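Local atomic coordinates of glycosyl hydrolase, family 31/fibronectin type III domain protein (Clostridium perfringens, PDB entry 4UAP), a protein that binds N-acetylgalactosamine through a calcium-containing beta-sandwich module of carbohydrate-binding family 32, probably holding the parent family 31 glycoside hydrolase on galactose-containing glycans. Residues Ser17-Asp22 with Ser34-Leu39; Leu24-Thr29 with Ile142-Phe147; Gly51-Glu56 with Ile128-Ser133; Ile84-Lys89 with Asp132-Lys137. All blocks are in the same frame, centred on the assembly; numbering follows the deposited sequence.

Interaction 1: residues Ser17-Asp22 with Ser34-Leu39; sequences SGMGLD and SSRMDL. With CA (calcium ion), chain D.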
loop_
_atom_site.group_PDB
_atom_site.type_symbol
_atom_site.label_atom_id
_atom_site.label_comp_id
_atom_site.label_asym_id
_atom_site.label_seq_id
_atom_site.Cartn_x
_atom_site.Cartn_y
_atom_site.Cartn_z
ATOM N N SER A 17 10.485 12.323 -2.095
ATOM C CA SER A 17 10.994 12.409 -3.462
ATOM C C SER A 17 11.691 11.119 -3.892
ATOM O O SER A 17 12.544 10.602 -3.178
ATOM C CB SER A 17 11.961 13.595 -3.583
ATOM O OG SER A 17 12.479 13.695 -4.896
ATOM N N GLY A 18 11.339 10.596 -5.061
ATOM C CA GLY A 18 11.978 9.386 -5.548
ATOM C C GLY A 18 11.397 8.107 -4.970
ATOM O O GLY A 18 11.805 7.010 -5.342
ATOM N N MET A 19 10.431 8.258 -4.069
ATOM C CA MET A 19 9.807 7.138 -3.370
ATOM C C MET A 19 8.290 7.257 -3.489
ATOM O O MET A 19 7.564 7.156 -2.500
ATOM C CB MET A 19 10.248 7.112 -1.893
ATOM C CG MET A 19 11.774 7.216 -1.706
ATOM S SD MET A 19 12.367 7.043 0.011
ATOM C CE MET A 19 12.172 5.291 0.240
ATOM N N GLY A 20 7.814 7.479 -4.714
ATOM C CA GLY A 20 6.404 7.743 -4.947
ATOM C C GLY A 20 5.561 6.509 -5.235
ATOM O O GLY A 20 5.999 5.381 -5.026
ATOM N N LEU A 21 4.347 6.744 -5.724
ATOM C CA LEU A 21 3.357 5.690 -5.955
ATOM C C LEU A 21 3.856 4.576 -6.868
ATOM O O LEU A 21 3.470 3.426 -6.717
ATOM C CB LEU A 21 2.080 6.303 -6.549
ATOM C CG LEU A 21 1.328 7.269 -5.625
ATOM C CD1 LEU A 21 0.188 7.979 -6.365
ATOM C CD2 LEU A 21 0.804 6.526 -4.424
ATOM N N ASP A 22 4.704 4.934 -7.826
ATOM C CA ASP A 22 5.239 3.982 -8.788
ATOM C C ASP A 22 6.006 2.852 -8.111
ATOM O O ASP A 22 6.059 1.732 -8.629
ATOM C CB ASP A 22 6.141 4.705 -9.794
ATOM C CG ASP A 22 7.300 5.427 -9.121
ATOM O OD1 ASP A 22 7.050 6.411 -8.391
ATOM O OD2 ASP A 22 8.463 5.013 -9.317
ATOM N N SER A 34 15.454 1.799 -2.123
ATOM C CA SER A 34 15.213 1.929 -3.554
ATOM C C SER A 34 13.948 1.192 -4.034
ATOM O O SER A 34 13.496 1.404 -5.163
ATOM C CB SER A 34 16.433 1.426 -4.328
ATOM O OG SER A 34 16.676 0.062 -4.036
ATOM N N SER A 35 13.379 0.340 -3.183
ATOM C CA SER A 35 12.162 -0.416 -3.531
ATOM C C SER A 35 10.855 0.259 -3.103
ATOM O O SER A 35 9.790 -0.030 -3.656
ATOM C CB SER A 35 12.196 -1.814 -2.894
ATOM O OG SER A 35 13.348 -2.552 -3.272
ATOM N N ARG A 36 10.931 1.144 -2.114
ATOM C CA ARG A 36 9.748 1.522 -1.341
ATOM C C ARG A 36 9.040 2.800 -1.770
ATOM O O ARG A 36 9.654 3.703 -2.343
ATOM C CB ARG A 36 10.126 1.685 0.140
ATOM C CG ARG A 36 10.779 0.479 0.793
ATOM C CD ARG A 36 10.737 0.627 2.312
ATOM N NE ARG A 36 11.158 1.968 2.720
ATOM C CZ ARG A 36 12.405 2.311 3.036
ATOM N NH1 ARG A 36 13.388 1.408 3.017
ATOM N NH2 ARG A 36 12.667 3.564 3.377
ATOM N N MET A 37 7.742 2.855 -1.465
ATOM C CA MET A 37 6.987 4.099 -1.346
ATOM C C MET A 37 7.020 4.528 0.122
ATOM O O MET A 37 6.648 3.748 1.005
ATOM C CB MET A 37 5.532 3.918 -1.810
ATOM C CG MET A 37 4.676 5.210 -1.785
ATOM S SD MET A 37 2.907 4.978 -1.426
ATOM C CE MET A 37 3.041 4.761 0.338
ATOM N N ASP A 38 7.469 5.756 0.378
ATOM C CA ASP A 38 7.557 6.305 1.727
ATOM C C ASP A 38 6.824 7.646 1.807
ATOM O O ASP A 38 6.920 8.465 0.894
ATOM C CB ASP A 38 9.021 6.533 2.143
ATOM C CG ASP A 38 9.727 5.268 2.663
ATOM O OD1 ASP A 38 9.310 4.122 2.371
ATOM O OD2 ASP A 38 10.736 5.445 3.375
ATOM N N LEU A 39 6.122 7.879 2.909
ATOM C CA LEU A 39 5.687 9.222 3.265
ATOM C C LEU A 39 6.933 10.101 3.402
ATOM O O LEU A 39 8.019 9.582 3.674
ATOM C CB LEU A 39 4.892 9.193 4.569
ATOM C CG LEU A 39 3.450 9.685 4.485
ATOM C CD1 LEU A 39 2.665 8.872 3.467
ATOM C CD2 LEU A 39 2.790 9.646 5.866
HETATM CA CA CA D . 8.479 -1.628 -4.848
#
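Met19 sets its terminal methyl over the carboxylate of Asp38, the two side chains crossing obliquely. Its CG stands anti to the carbonyl carbon (chi1 -50°), and a bend at chi3 brings the methyl to the acid group: CE is 3.4 Å from Asp38 CG. The same methyl reaches the guanidinium of Arg36, with CE 3.6 Å from NH2, meeting that flat group at a slant. What Met19 packs on is therefore an ion pair. Arg36 grips Asp38 side-on with two nitrogens: NE bonds OD1 at 2.9 Å, and NH2 bonds OD2 at 2.7 Å in an almost straight line. Both oxygens are met on their syn sides, close to the guanidinium plane, so the two groups fix each other's rotation. Arg36 belongs to the N-acetylgalactosamine pocket and touches the sugar, so Asp38, which also accepts a bond from Trp41, acts as a second-shell residue that positions it. Arg36 NH1 has a second acidic partner in Asp33. Behind these side chains, Asp38 N donates to Met19 O at 3.2 Å, and Met37 CA leans on the same oxygen. Met37 turns elsewhere: CG is anti to the backbone N (chi1 -177°) and lies 3.5 Å from Gly20 O, while SD runs beside Leu21 CD2 at 4.0 Å. One residue before Arg36, Ser35 O binds the calcium ion at 2.4 Å, so consecutive residues serve the metal and the sugar. The short strand 37-38 pairs through Met37 with Ile142 of strand 141-149, and the side chains of Met37 and Leu21 pack on Phe55 of strand 55-61 in the opposing sheet.

Interaction 2: residues Leu24-Thr29 with Ile142-Phe147; sequences LIDGTT and INEIEF. With CA (calcium ion), chain D.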
loop_
_atom_site.group_PDB
_atom_site.type_symbol
_atom_site.label_atom_id
_atom_site.label_comp_id
_atom_site.label_asym_id
_atom_site.label_seq_id
_atom_site.Cartn_x
_atom_site.Cartn_y
_atom_site.Cartn_z
ATOM N N LEU A 24 5.151 1.261 -5.608
ATOM C CA LEU A 24 4.224 0.238 -5.124
ATOM C C LEU A 24 4.058 -0.876 -6.149
ATOM O O LEU A 24 3.675 -1.992 -5.803
ATOM C CB LEU A 24 2.846 0.838 -4.805
ATOM C CG LEU A 24 2.749 1.844 -3.657
ATOM C CD1 LEU A 24 1.346 2.499 -3.627
ATOM C CD2 LEU A 24 3.078 1.176 -2.314
ATOM N N ILE A 25 4.335 -0.575 -7.414
ATOM C CA ILE A 25 4.096 -1.552 -8.471
ATOM C C ILE A 25 5.275 -1.711 -9.435
ATOM O O ILE A 25 5.103 -2.180 -10.560
ATOM C CB ILE A 25 2.830 -1.182 -9.282
ATOM C CG1 ILE A 25 2.999 0.180 -9.951
ATOM C CG2 ILE A 25 1.604 -1.133 -8.382
ATOM C CD1 ILE A 25 1.829 0.588 -10.831
ATOM N N ASP A 26 6.478 -1.353 -8.997
ATOM C CA ASP A 26 7.629 -1.414 -9.897
ATOM C C ASP A 26 8.276 -2.799 -9.914
ATOM O O ASP A 26 9.257 -3.017 -10.617
ATOM C CB ASP A 26 8.670 -0.370 -9.510
ATOM C CG ASP A 26 9.238 -0.612 -8.133
ATOM O OD1 ASP A 26 8.441 -0.849 -7.204
ATOM O OD2 ASP A 26 10.477 -0.582 -7.974
ATOM N N GLY A 27 7.728 -3.730 -9.139
ATOM C CA GLY A 27 8.222 -5.095 -9.131
ATOM C C GLY A 27 9.361 -5.308 -8.153
ATOM O O GLY A 27 10.147 -6.241 -8.307
ATOM N N THR A 28 9.465 -4.445 -7.148
ATOM C CA THR A 28 10.500 -4.584 -6.130
ATOM C C THR A 28 9.877 -4.805 -4.767
ATOM O O THR A 28 9.291 -3.888 -4.196
ATOM C CB THR A 28 11.420 -3.340 -6.057
ATOM O OG1 THR A 28 10.620 -2.151 -5.975
ATOM C CG2 THR A 28 12.314 -3.259 -7.295
ATOM N N THR A 29 10.029 -6.007 -4.225
ATOM C CA THR A 29 9.385 -6.333 -2.955
ATOM C C THR A 29 10.324 -6.264 -1.755
ATOM O O THR A 29 9.901 -6.481 -0.622
ATOM C CB THR A 29 8.772 -7.744 -2.998
ATOM O OG1 THR A 29 9.796 -8.685 -3.333
ATOM C CG2 THR A 29 7.649 -7.815 -4.030
ATOM N N ILE A 142 6.040 1.342 2.486
ATOM C CA ILE A 142 5.494 0.142 1.866
ATOM C C ILE A 142 6.405 -0.282 0.715
ATOM O O ILE A 142 6.761 0.544 -0.122
ATOM C CB ILE A 142 4.057 0.385 1.352
ATOM C CG1 ILE A 142 3.136 0.766 2.521
ATOM C CG2 ILE A 142 3.537 -0.845 0.604
ATOM C CD1 ILE A 142 1.712 1.213 2.074
ATOM N N ASN A 143 6.798 -1.555 0.682
ATOM C CA ASN A 143 7.687 -2.051 -0.372
ATOM C C ASN A 143 7.005 -2.205 -1.723
ATOM O O ASN A 143 7.566 -1.881 -2.758
ATOM C CB ASN A 143 8.278 -3.413 0.016
ATOM C CG ASN A 143 9.036 -3.374 1.315
ATOM O OD1 ASN A 143 9.248 -2.305 1.898
ATOM N ND2 ASN A 143 9.470 -4.549 1.778
ATOM N N GLU A 144 5.794 -2.742 -1.709
ATOM C CA GLU A 144 5.149 -3.178 -2.938
ATOM C C GLU A 144 3.743 -3.622 -2.605
ATOM O O GLU A 144 3.486 -4.074 -1.492
ATOM C CB GLU A 144 5.927 -4.337 -3.596
ATOM C CG GLU A 144 5.428 -4.730 -5.016
ATOM C CD GLU A 144 6.120 -3.946 -6.134
ATOM O OE1 GLU A 144 5.846 -4.209 -7.321
ATOM O OE2 GLU A 144 6.944 -3.057 -5.830
ATOM N N ILE A 145 2.835 -3.481 -3.560
ATOM C CA ILE A 145 1.527 -4.096 -3.447
ATOM C C ILE A 145 1.297 -4.865 -4.736
ATOM O O ILE A 145 1.415 -4.297 -5.818
ATOM C CB ILE A 145 0.403 -3.061 -3.208
ATOM C CG1 ILE A 145 0.647 -2.328 -1.877
ATOM C CG2 ILE A 145 -0.967 -3.759 -3.210
ATOM C CD1 ILE A 145 -0.365 -1.190 -1.560
ATOM N N GLU A 146 1.019 -6.162 -4.605
ATOM C CA GLU A 146 0.824 -7.067 -5.744
ATOM C C GLU A 146 -0.607 -7.574 -5.819
ATOM O O GLU A 146 -1.217 -7.859 -4.789
ATOM C CB GLU A 146 1.767 -8.273 -5.644
ATOM C CG GLU A 146 3.227 -7.925 -5.746
ATOM C CD GLU A 146 4.102 -9.150 -5.791
ATOM O OE1 GLU A 146 3.661 -10.212 -5.299
ATOM O OE2 GLU A 146 5.230 -9.050 -6.321
ATOM N N PHE A 147 -1.124 -7.710 -7.038
ATOM C CA PHE A 147 -2.491 -8.187 -7.256
ATOM C C PHE A 147 -2.457 -9.528 -7.991
ATOM O O PHE A 147 -1.762 -9.676 -8.994
ATOM C CB PHE A 147 -3.306 -7.143 -8.043
ATOM C CG PHE A 147 -3.511 -5.857 -7.287
ATOM C CD1 PHE A 147 -2.499 -4.911 -7.217
ATOM C CD2 PHE A 147 -4.698 -5.614 -6.615
ATOM C CE1 PHE A 147 -2.669 -3.740 -6.497
ATOM C CE2 PHE A 147 -4.885 -4.449 -5.902
ATOM C CZ PHE A 147 -3.865 -3.506 -5.839
HETATM CA CA CA D . 8.479 -1.628 -4.848
#
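Leu24 O takes a nearly straight bond from Ile145 N at 2.8 Å, and from there the loop 24-29 curls round the calcium ion beside strand residues 142-147. Glu144 is the main polar side chain of the contact. Its CG is anti to the backbone N (chi1 -172°) and a bend at chi2 swings the carboxylate into the loop, where the two oxygens divide the work: OE2 binds the calcium at 2.3 Å, and OE1 accepts Gly27 N at 2.7 Å on its syn side. Asp26 OD1 and Thr28, through both O and OG1, bind the metal from the loop, and Asn143 O does so from the strand at 2.3 Å. Lys23 O and Ser35 O complete seven protein ligands. Asp26 OD1 and Glu144 OE2, 3.0 Å apart, both bind the metal, whose charge probably offsets their repulsion. Asn143 ND2 reaches Thr29 O from above the carbonyl plane, at 3.1 Å. On the inner side, Leu24 CD2 packs on Ile142 CG2 at 3.6 Å. There Leu24 also meets Met57 and Phe59 of strand 55-61 in the facing sheet, whereas Asn143 and Glu144 lie against Tyr73 of strand 64-74.

Interaction 3: residues Gly51-Glu56 with Ile128-Ser133; sequences GTLPFE and ITALDS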
loop_
_atom_site.group_PDB
_atom_site.type_symbol
_atom_site.label_atom_id
_atom_site.label_comp_id
_atom_site.label_asym_id
_atom_site.label_seq_id
_atom_site.Cartn_x
_atom_site.Cartn_y
_atom_site.Cartn_z
ATOM N N GLY A 51 4.037 14.402 5.273
ATOM C CA GLY A 51 2.912 13.606 4.819
ATOM C C GLY A 51 2.140 13.180 6.043
ATOM O O GLY A 51 2.715 13.100 7.135
ATOM N N THR A 52 0.851 12.894 5.891
ATOM C CA THR A 52 0.054 12.464 7.032
ATOM C C THR A 52 -0.833 11.270 6.704
ATOM O O THR A 52 -1.353 11.145 5.590
ATOM C CB THR A 52 -0.845 13.601 7.568
ATOM O OG1 THR A 52 -1.843 13.920 6.594
ATOM C CG2 THR A 52 -0.016 14.845 7.890
ATOM N N LEU A 53 -0.984 10.385 7.676
ATOM C CA LEU A 53 -1.956 9.309 7.579
ATOM C C LEU A 53 -3.287 9.886 8.053
ATOM O O LEU A 53 -3.296 10.809 8.854
ATOM C CB LEU A 53 -1.532 8.112 8.421
ATOM C CG LEU A 53 -0.160 7.550 8.044
ATOM C CD1 LEU A 53 0.179 6.340 8.905
ATOM C CD2 LEU A 53 -0.154 7.184 6.559
ATOM N N PRO A 54 -4.414 9.351 7.562
ATOM C CA PRO A 54 -4.507 8.209 6.644
ATOM C C PRO A 54 -4.043 8.549 5.230
ATOM O O PRO A 54 -4.247 9.666 4.753
ATOM C CB PRO A 54 -6.005 7.875 6.658
ATOM C CG PRO A 54 -6.667 9.204 6.932
ATOM C CD PRO A 54 -5.743 9.888 7.917
ATOM N N PHE A 55 -3.423 7.586 4.563
ATOM C CA PHE A 55 -2.979 7.798 3.190
ATOM C C PHE A 55 -3.676 6.813 2.252
ATOM O O PHE A 55 -3.577 5.598 2.410
ATOM C CB PHE A 55 -1.454 7.662 3.069
ATOM C CG PHE A 55 -0.949 7.925 1.683
ATOM C CD1 PHE A 55 -0.950 9.218 1.174
ATOM C CD2 PHE A 55 -0.491 6.886 0.884
ATOM C CE1 PHE A 55 -0.504 9.476 -0.107
ATOM C CE2 PHE A 55 -0.048 7.133 -0.408
ATOM C CZ PHE A 55 -0.054 8.433 -0.906
ATOM N N GLU A 56 -4.373 7.360 1.269
ATOM C CA GLU A 56 -5.210 6.589 0.368
ATOM C C GLU A 56 -4.496 6.307 -0.948
ATOM O O GLU A 56 -3.985 7.222 -1.601
ATOM C CB GLU A 56 -6.511 7.357 0.127
ATOM C CG GLU A 56 -7.538 6.680 -0.732
ATOM C CD GLU A 56 -8.727 7.600 -0.987
ATOM O OE1 GLU A 56 -8.678 8.380 -1.965
ATOM O OE2 GLU A 56 -9.684 7.567 -0.184
ATOM N N ILE A 128 -6.872 1.313 -1.161
ATOM C CA ILE A 128 -6.207 0.838 0.056
ATOM C C ILE A 128 -5.774 2.025 0.887
ATOM O O ILE A 128 -5.069 2.900 0.399
ATOM C CB ILE A 128 -4.977 -0.025 -0.267
ATOM C CG1 ILE A 128 -5.395 -1.221 -1.132
ATOM C CG2 ILE A 128 -4.271 -0.477 1.040
ATOM C CD1 ILE A 128 -4.251 -2.020 -1.686
ATOM N N THR A 129 -6.194 2.069 2.143
ATOM C CA THR A 129 -5.849 3.202 2.980
ATOM C C THR A 129 -5.003 2.767 4.165
ATOM O O THR A 129 -5.454 1.991 5.004
ATOM C CB THR A 129 -7.106 3.930 3.492
ATOM O OG1 THR A 129 -7.957 4.239 2.383
ATOM C CG2 THR A 129 -6.707 5.227 4.173
ATOM N N ALA A 130 -3.769 3.261 4.208
ATOM C CA ALA A 130 -2.917 3.106 5.380
ATOM C C ALA A 130 -3.427 4.024 6.499
ATOM O O ALA A 130 -3.528 5.236 6.316
ATOM C CB ALA A 130 -1.468 3.420 5.027
ATOM N N LEU A 131 -3.758 3.434 7.644
ATOM C CA LEU A 131 -4.388 4.169 8.739
ATOM C C LEU A 131 -3.394 4.494 9.840
ATOM O O LEU A 131 -3.512 5.517 10.506
ATOM C CB LEU A 131 -5.551 3.368 9.334
ATOM C CG LEU A 131 -6.646 2.974 8.353
ATOM C CD1 LEU A 131 -7.624 2.020 9.031
ATOM C CD2 LEU A 131 -7.346 4.228 7.856
ATOM N N ASP A 132 -2.426 3.607 10.042
ATOM C CA ASP A 132 -1.427 3.799 11.080
ATOM C C ASP A 132 -0.111 3.144 10.678
ATOM O O ASP A 132 -0.093 2.197 9.881
ATOM C CB ASP A 132 -1.923 3.216 12.405
ATOM C CG ASP A 132 -1.194 3.783 13.603
ATOM O OD1 ASP A 132 -0.581 4.867 13.469
ATOM O OD2 ASP A 132 -1.241 3.150 14.686
ATOM N N SER A 133 0.986 3.668 11.211
ATOM C CA SER A 133 2.289 3.020 11.089
ATOM C C SER A 133 2.791 2.651 12.489
ATOM O O SER A 133 2.135 2.949 13.483
ATOM C CB SER A 133 3.294 3.932 10.396
ATOM O OG SER A 133 3.735 4.941 11.290
HETATM O O HOH W 1 -9.873 6.197 2.104
#
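Ala130 O accepts the N-H of Phe55 at 2.9 Å, and Pro54 CA leans on the same oxygen at 3.1 Å. The return bond, Ala130 N to Phe55 O at 3.0 Å, makes Phe55 and Ala130 an antiparallel hydrogen-bonded pair; Glu56 and Thr129 follow as a non-hydrogen-bonded pair. Around Thr129 the two branches part company. CG2, anti to the backbone N, packs 3.7 Å from Pro54 CB, while OG1 turns to the Glu56 side, where the two side chains run at a slant to each other. No direct bond joins these polar ends: a water sits 2.7 Å from Glu56 OE2, to which it donates, and 2.8 Å from Thr129 OG1. This is where strand 55-61 joins strand 125-133 in the five-stranded antiparallel sheet of the CBM32 beta-sandwich, and the Phe55 and Ala130 side chains face inward, Phe55 against Leu15 and Met37, Ala130 against Met87 and Leu140. Just before the strand, a cis peptide bond precedes Pro54, and Leu53 approaches the partner strand with its side chain. The two methyls of Leu53 meet different residues: CD1 lies 3.6 Å from Ser133 N, and CD2 lies near Ala130 O and CB. Pro54 CB also meets Leu131 CD2, at 4.1 Å, on the face that carries Thr129. On the other edge of strand 125-133, Leu131 and Asp132 both face Lys89 in a classic beta bulge, while Leu53 takes its own backbone partner from Lys137.

Interaction 4: residues Ile84-Lys89 with Asp132-Lys137; sequences IAAMKK and DSHKDK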
loop_
_atom_site.group_PDB
_atom_site.type_symbol
_atom_site.label_atom_id
_atom_site.label_comp_id
_atom_site.label_asym_id
_atom_site.label_seq_id
_atom_site.Cartn_x
_atom_site.Cartn_y
_atom_site.Cartn_z
ATOM N N ILE A 84 10.014 0.044 12.251
ATOM C CA ILE A 84 9.200 1.052 12.918
ATOM C C ILE A 84 8.415 1.960 11.935
ATOM O O ILE A 84 7.361 2.505 12.279
ATOM C CB ILE A 84 10.098 1.909 13.842
ATOM C CG1 ILE A 84 9.263 2.721 14.833
ATOM C CG2 ILE A 84 11.035 2.780 13.027
ATOM C CD1 ILE A 84 10.114 3.525 15.822
ATOM N N ALA A 85 8.907 2.107 10.704
ATOM C CA ALA A 85 8.222 2.957 9.725
ATOM C C ALA A 85 7.139 2.201 8.944
ATOM O O ALA A 85 6.388 2.805 8.183
ATOM C CB ALA A 85 9.238 3.571 8.757
ATOM N N ALA A 86 7.057 0.885 9.134
ATOM C CA ALA A 86 6.086 0.070 8.406
ATOM C C ALA A 86 4.626 0.328 8.810
ATOM O O ALA A 86 4.326 0.856 9.887
ATOM C CB ALA A 86 6.414 -1.414 8.585
ATOM N N MET A 87 3.725 -0.061 7.916
ATOM C CA MET A 87 2.288 -0.011 8.158
ATOM C C MET A 87 1.904 -0.882 9.370
ATOM O O MET A 87 2.460 -1.968 9.572
ATOM C CB MET A 87 1.539 -0.470 6.897
ATOM C CG MET A 87 0.086 0.030 6.776
ATOM S SD MET A 87 -0.584 -0.320 5.120
ATOM C CE MET A 87 -0.392 -2.091 5.046
ATOM N N LYS A 88 0.965 -0.393 10.173
ATOM C CA LYS A 88 0.471 -1.122 11.338
ATOM C C LYS A 88 -1.007 -1.464 11.183
ATOM O O LYS A 88 -1.480 -2.462 11.722
ATOM C CB LYS A 88 0.669 -0.302 12.612
ATOM C CG LYS A 88 0.272 -1.053 13.885
ATOM C CD LYS A 88 0.458 -0.202 15.143
ATOM C CE LYS A 88 0.256 -1.043 16.398
ATOM N NZ LYS A 88 0.324 -0.227 17.648
ATOM N N LYS A 89 -1.734 -0.615 10.453
ATOM C CA LYS A 89 -3.178 -0.758 10.292
ATOM C C LYS A 89 -3.631 -0.256 8.926
ATOM O O LYS A 89 -3.198 0.794 8.457
ATOM C CB LYS A 89 -3.913 0.001 11.397
ATOM C CG LYS A 89 -5.422 -0.179 11.409
ATOM C CD LYS A 89 -5.972 0.482 12.672
ATOM C CE LYS A 89 -7.470 0.673 12.636
ATOM N NZ LYS A 89 -7.928 1.334 13.904
ATOM N N ASP A 132 -2.426 3.607 10.042
ATOM C CA ASP A 132 -1.427 3.799 11.080
ATOM C C ASP A 132 -0.111 3.144 10.678
ATOM O O ASP A 132 -0.093 2.197 9.881
ATOM C CB ASP A 132 -1.923 3.216 12.405
ATOM C CG ASP A 132 -1.194 3.783 13.603
ATOM O OD1 ASP A 132 -0.581 4.867 13.469
ATOM O OD2 ASP A 132 -1.241 3.150 14.686
ATOM N N SER A 133 0.986 3.668 11.211
ATOM C CA SER A 133 2.289 3.020 11.089
ATOM C C SER A 133 2.791 2.651 12.489
ATOM O O SER A 133 2.135 2.949 13.483
ATOM C CB SER A 133 3.294 3.932 10.396
ATOM O OG SER A 133 3.735 4.941 11.290
ATOM N N HIS A 134 3.948 2.007 12.566
ATOM C CA HIS A 134 4.528 1.658 13.859
ATOM C C HIS A 134 5.277 2.802 14.517
ATOM O O HIS A 134 5.895 2.613 15.562
ATOM C CB HIS A 134 5.462 0.457 13.712
ATOM C CG HIS A 134 4.731 -0.830 13.516
ATOM N ND1 HIS A 134 4.403 -1.314 12.269
ATOM C CD2 HIS A 134 4.214 -1.706 14.411
ATOM C CE1 HIS A 134 3.734 -2.447 12.401
ATOM N NE2 HIS A 134 3.608 -2.707 13.690
ATOM N N LYS A 135 5.227 3.988 13.919
ATOM C CA LYS A 135 6.001 5.111 14.452
ATOM C C LYS A 135 5.090 6.261 14.817
ATOM O O LYS A 135 4.910 6.561 15.991
ATOM C CB LYS A 135 7.063 5.570 13.445
ATOM C CG LYS A 135 8.081 6.550 14.015
ATOM C CD LYS A 135 9.065 6.959 12.940
ATOM C CE LYS A 135 10.056 8.000 13.456
ATOM N NZ LYS A 135 11.048 8.350 12.391
ATOM N N ASP A 136 4.511 6.899 13.804
ATOM C CA ASP A 136 3.618 8.034 14.021
ATOM C C ASP A 136 2.856 8.339 12.740
ATOM O O ASP A 136 3.119 7.737 11.699
ATOM C CB ASP A 136 4.389 9.277 14.485
ATOM C CG ASP A 136 5.495 9.698 13.509
ATOM O OD1 ASP A 136 5.232 9.846 12.291
ATOM O OD2 ASP A 136 6.645 9.890 13.968
ATOM N N LYS A 137 1.934 9.293 12.813
ATOM C CA LYS A 137 1.042 9.562 11.691
ATOM C C LYS A 137 1.736 10.289 10.538
ATOM O O LYS A 137 1.118 10.541 9.508
ATOM C CB LYS A 137 -0.171 10.372 12.163
ATOM C CG LYS A 137 0.147 11.839 12.458
ATOM C CD LYS A 137 -1.140 12.664 12.615
ATOM C CE LYS A 137 -0.853 14.164 12.615
ATOM N NZ LYS A 137 0.048 14.577 13.735
#
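His134 lies with one ring face under the aliphatic chain of Lys88, the two side chains crossing at about a right angle. The pair closes the end of an antiparallel ladder between strands 87-96 and 125-133 that is interrupted by a classic beta bulge, in which Lys88 and Lys89 both face Asp132. Lys88 CB sits over the centre of the imidazole, 3.8 Å from its centroid and 13° off the normal, a CH-pi contact; CG, anti to the backbone N (chi1 -176°), continues across to NE2 at 3.7 Å. From there the extended chain runs alongside Asp132, pointing the same way, and brings CD to 3.8 Å from OD2. The ammonium stops short of an ion pair, yet probably still feels the carboxylate. At the ring edge the backbone takes over. Ala86 O is gripped twice by His134: the main-chain N comes in nearly along the C=O axis at 2.9 Å, and ND1 approaches from above the carbonyl plane, consistent with a proton on ND1. The ND1 bond fastens the ring edge to Ala86 O, while the N bond fixes the backbone beside it. In the bulge, Asp132 O receives Lys88 N at 2.8 Å and, weakly, Lys89 N. Farther along, Ile84 CG1 packs on Lys135 CB. Next in the chain after Ile84, Ala85 touches the sugar, so the loop before strand 87-96 contributes to the N-acetylgalactosamine pocket. At the end of strand 125-133, Ser133 OG accepts Lys135 N at 3.2 Å, forming an ST turn.

Interactions 1 and 2 share the calcium ion and meet through strands 37-38 and 141-149, where Met37 N lies 2.8 Å from Ile142 O; one reaches from the metal to Arg36 of the sugar pocket, the other supplies most of the metal's ligands. Interactions 3 and 4 belong to the opposite sheet and use the two edges of strand 125-133, sharing Asp132 and Ser133. Interactions 1 and 3 are largely buried, whereas 2 and 4 are more open. The chemistry differs accordingly: ion pair and thioether in 1, metal coordination in 2, strand pairing in 3, ring packing and a bulge in 4. The sheets meet, among other places, where Ile145 CD1 touches Ile128 CD1.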